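Local coordinates for protein isoprenyl transferase (Campylobacter jejuni, PDB 3UGS) that probably condenses isopentenyl diphosphate with an allylic diphosphate such as farnesyl diphosphate to build long polyprenyl diphosphates, using magnesium, at residues L181-F184 and L185-Q188. Residues are numbered along the deposited sequence; the frame is centred on the assembly and turned at random.
Sequences LSNF and LLWQ. With FFT ((2Z,6Z)-3,7,11-trimethyldodeca-2,6,10-trien-1-yl dihydrogen phosphate), chain C.
With CG swung opposite the backbone N of Phe-184 (chi1 -166°) and CG of Leu-185 set anti to its own carbonyl carbon (chi1 -59°), the two side chains lie side by side, pointing the same way. Leu-185 CD1 lies over one face of the Phe-184 ring in a CH-pi contact, 3.9 Å from the centroid and 20° off the ring normal, displaced toward the rim at CZ. The Phe-184 ring also stacks with Phe-57 of the ligand pocket. Leu-186 reaches back along the chain: its CD2 meets Leu-181 CD1 at 3.9 Å, and its CD1 packs against Asn-183 OD1 at 3.8 Å. A weak backbone bond, Phe-184 N to Leu-181 O (3.1 Å), closes the turn at 181-184. This buried turn belongs to the connection between parallel strands 171-175 and 193-197 of the cis-prenyltransferase sheet, where it borders the phosphate site. Ser-182 OG donates to O3 of the bound (2Z,6Z)-farnesyl monophosphate at 2.6 Å, and Arg-174, Arg-180 and Gly-16 N also bond that ligand. Asn-183 is held at both ends of its amide, ND2 by Glu-62 and OD1 by the backbone N of Arg-137, while Arg-137 of the second subunit hydrogen-bonds Trp-187 O across the dimer interface.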
ATOM      1  N   LEU A 181       3.985  -3.394  -4.086  1.00 25.17           N
ATOM      2  CA  LEU A 181       2.582  -3.271  -4.577  1.00 26.99           C
ATOM      3  C   LEU A 181       2.464  -2.643  -5.938  1.00 24.78           C
ATOM      4  O   LEU A 181       1.467  -2.743  -6.610  1.00 23.67           O
ATOM      5  CB  LEU A 181       1.687  -2.511  -3.600  1.00 30.09           C
ATOM      6  CG  LEU A 181       1.501  -3.222  -2.225  1.00 31.37           C
ATOM      7  CD1 LEU A 181       0.324  -2.593  -1.496  1.00 33.11           C
ATOM      8  CD2 LEU A 181       1.281  -4.716  -2.365  1.00 28.79           C
ATOM      9  N   SER A 182       3.531  -1.981  -6.303  1.00 24.56           N
ATOM     10  CA  SER A 182       3.646  -1.320  -7.596  1.00 23.63           C
ATOM     11  C   SER A 182       2.381  -0.587  -8.022  1.00 22.67           C
ATOM     12  O   SER A 182       1.767  -0.906  -9.022  1.00 23.63           O
ATOM     13  CB  SER A 182       4.042  -2.320  -8.662  1.00 23.84           C
ATOM     14  OG  SER A 182       5.360  -2.724  -8.418  1.00 25.53           O
ATOM     15  N   ASN A 183       2.008   0.405  -7.236  1.00 21.58           N
ATOM     16  CA  ASN A 183       0.873   1.322  -7.564  1.00 21.04           C
ATOM     17  C   ASN A 183      -0.456   0.598  -7.792  1.00 21.19           C
ATOM     18  O   ASN A 183      -1.312   1.028  -8.567  1.00 18.77           O
ATOM     19  CB  ASN A 183       1.200   2.173  -8.793  1.00 21.84           C
ATOM     20  CG  ASN A 183       0.546   3.554  -8.759  1.00 21.74           C
ATOM     21  OD1 ASN A 183      -0.029   3.951  -7.753  1.00 21.98           O
ATOM     22  ND2 ASN A 183       0.628   4.283  -9.865  1.00 21.13           N
ATOM     23  N   PHE A 184      -0.581  -0.531  -7.101  1.00 21.89           N
ATOM     24  CA  PHE A 184      -1.758  -1.393  -7.224  1.00 23.09           C
ATOM     25  C   PHE A 184      -2.688  -1.268  -6.029  1.00 23.17           C
ATOM     26  O   PHE A 184      -2.402  -1.754  -4.936  1.00 24.38           O
ATOM     27  CB  PHE A 184      -1.366  -2.865  -7.474  1.00 23.68           C
ATOM     28  CG  PHE A 184      -2.513  -3.741  -7.927  1.00 23.74           C
ATOM     29  CD1 PHE A 184      -3.420  -3.313  -8.878  1.00 24.17           C
ATOM     30  CD2 PHE A 184      -2.669  -5.012  -7.405  1.00 25.81           C
ATOM     31  CE1 PHE A 184      -4.468  -4.130  -9.278  1.00 24.17           C
ATOM     32  CE2 PHE A 184      -3.713  -5.825  -7.790  1.00 24.82           C
ATOM     33  CZ  PHE A 184      -4.612  -5.384  -8.736  1.00 23.82           C
ATOM     34  N   LEU A 185      -3.819  -0.607  -6.265  1.00 22.50           N
ATOM     35  CA  LEU A 185      -4.902  -0.534  -5.247  1.00 20.93           C
ATOM     36  C   LEU A 185      -4.431  -0.119  -3.830  1.00 21.39           C
ATOM     37  O   LEU A 185      -4.820  -0.658  -2.782  1.00 21.55           O
ATOM     38  CB  LEU A 185      -5.556  -1.891  -5.116  1.00 20.89           C
ATOM     39  CG  LEU A 185      -6.188  -2.457  -6.405  1.00 21.61           C
ATOM     40  CD1 LEU A 185      -6.660  -3.886  -6.153  1.00 20.10           C
ATOM     41  CD2 LEU A 185      -7.310  -1.535  -6.912  1.00 20.75           C
ATOM     42  N   LEU A 186      -3.585   0.878  -3.802  1.00 20.87           N
ATOM     43  CA  LEU A 186      -3.001   1.333  -2.510  1.00 19.52           C
ATOM     44  C   LEU A 186      -4.055   1.706  -1.453  1.00 18.96           C
ATOM     45  O   LEU A 186      -3.988   1.347  -0.273  1.00 19.12           O
ATOM     46  CB  LEU A 186      -2.032   2.474  -2.742  1.00 18.75           C
ATOM     47  CG  LEU A 186      -0.805   2.061  -3.601  1.00 19.50           C
ATOM     48  CD1 LEU A 186       0.053   3.285  -4.017  1.00 19.44           C
ATOM     49  CD2 LEU A 186       0.046   1.004  -2.889  1.00 17.77           C
ATOM     50  N   TRP A 187      -5.018   2.484  -1.880  1.00 18.76           N
ATOM     51  CA  TRP A 187      -6.051   2.966  -0.946  1.00 18.32           C
ATOM     52  C   TRP A 187      -6.831   1.809  -0.329  1.00 18.24           C
ATOM     53  O   TRP A 187      -7.022   1.686   0.887  1.00 18.02           O
ATOM     54  CB  TRP A 187      -6.994   3.928  -1.636  1.00 18.86           C
ATOM     55  CG  TRP A 187      -8.069   4.484  -0.742  1.00 18.17           C
ATOM     56  CD1 TRP A 187      -9.222   3.872  -0.324  1.00 17.81           C
ATOM     57  CD2 TRP A 187      -8.101   5.812  -0.151  1.00 18.63           C
ATOM     58  NE1 TRP A 187      -9.940   4.718   0.466  1.00 18.71           N
ATOM     59  CE2 TRP A 187      -9.325   5.895   0.579  1.00 18.25           C
ATOM     60  CE3 TRP A 187      -7.264   6.922  -0.206  1.00 18.30           C
ATOM     61  CZ2 TRP A 187      -9.684   7.018   1.240  1.00 19.71           C
ATOM     62  CZ3 TRP A 187      -7.606   8.029   0.480  1.00 19.01           C
ATOM     63  CH2 TRP A 187      -8.810   8.094   1.185  1.00 20.26           C
ATOM     64  N   GLN A 188      -7.263   0.947  -1.216  1.00 18.83           N
ATOM     65  CA  GLN A 188      -8.039  -0.260  -0.881  1.00 18.03           C
ATOM     66  C   GLN A 188      -7.264  -1.245   0.038  1.00 18.81           C
ATOM     67  O   GLN A 188      -7.825  -2.005   0.838  1.00 17.10           O
ATOM     68  CB  GLN A 188      -8.500  -0.957  -2.133  1.00 17.74           C
ATOM     69  CG  GLN A 188      -9.476  -0.165  -2.994  1.00 17.35           C
ATOM     70  CD  GLN A 188      -8.738   0.650  -4.074  1.00 17.37           C
ATOM     71  OE1 GLN A 188      -7.528   0.851  -3.977  1.00 15.93           O
ATOM     72  NE2 GLN A 188      -9.468   1.094  -5.118  1.00 16.39           N
TER
HETATM   73  O3  FFT C 401       6.172  -5.008  -9.369  1.00 26.79           O
HETATM   74  P   FFT C 401       6.396  -5.482 -10.780  1.00 28.13           P
HETATM   75  O1  FFT C 401       6.275  -6.968 -10.928  1.00 27.74           O
HETATM   76  O2  FFT C 401       7.622  -4.822 -11.384  1.00 29.08           O
HETATM   77  O   FFT C 401       5.177  -4.936 -11.699  1.00 28.80           O
HETATM   78  C14 FFT C 401       3.848  -5.485 -11.573  1.00 28.73           C
HETATM   79  C13 FFT C 401       2.847  -4.680 -12.370  1.00 28.32           C
HETATM   80  C11 FFT C 401       2.074  -5.217 -13.309  1.00 30.48           C
HETATM   81  C12 FFT C 401       1.117  -4.376 -14.065  1.00 29.77           C
HETATM   82  C10 FFT C 401       2.064  -6.697 -13.575  1.00 35.39           C
HETATM   83  C9  FFT C 401       2.342  -7.019 -15.015  1.00 37.52           C
HETATM   84  C8  FFT C 401       2.633  -8.502 -15.158  1.00 37.69           C
HETATM   85  C6  FFT C 401       1.812  -9.322 -15.843  1.00 38.77           C
HETATM   86  C7  FFT C 401       2.117 -10.792 -16.008  1.00 34.62           C
HETATM   87  C5  FFT C 401       0.564  -8.760 -16.465  1.00 39.02           C
HETATM   88  C4  FFT C 401       0.297  -9.589 -17.700  1.00 42.58           C
HETATM   89  C3  FFT C 401      -0.705  -8.936 -18.620  1.00 42.03           C
HETATM   90  C1  FFT C 401      -1.319  -9.688 -19.565  1.00 44.90           C
HETATM   91  C2  FFT C 401      -1.005 -11.170 -19.697  1.00 39.87           C
HETATM   92  C   FFT C 401      -2.328  -9.027 -20.481  1.00 42.92           C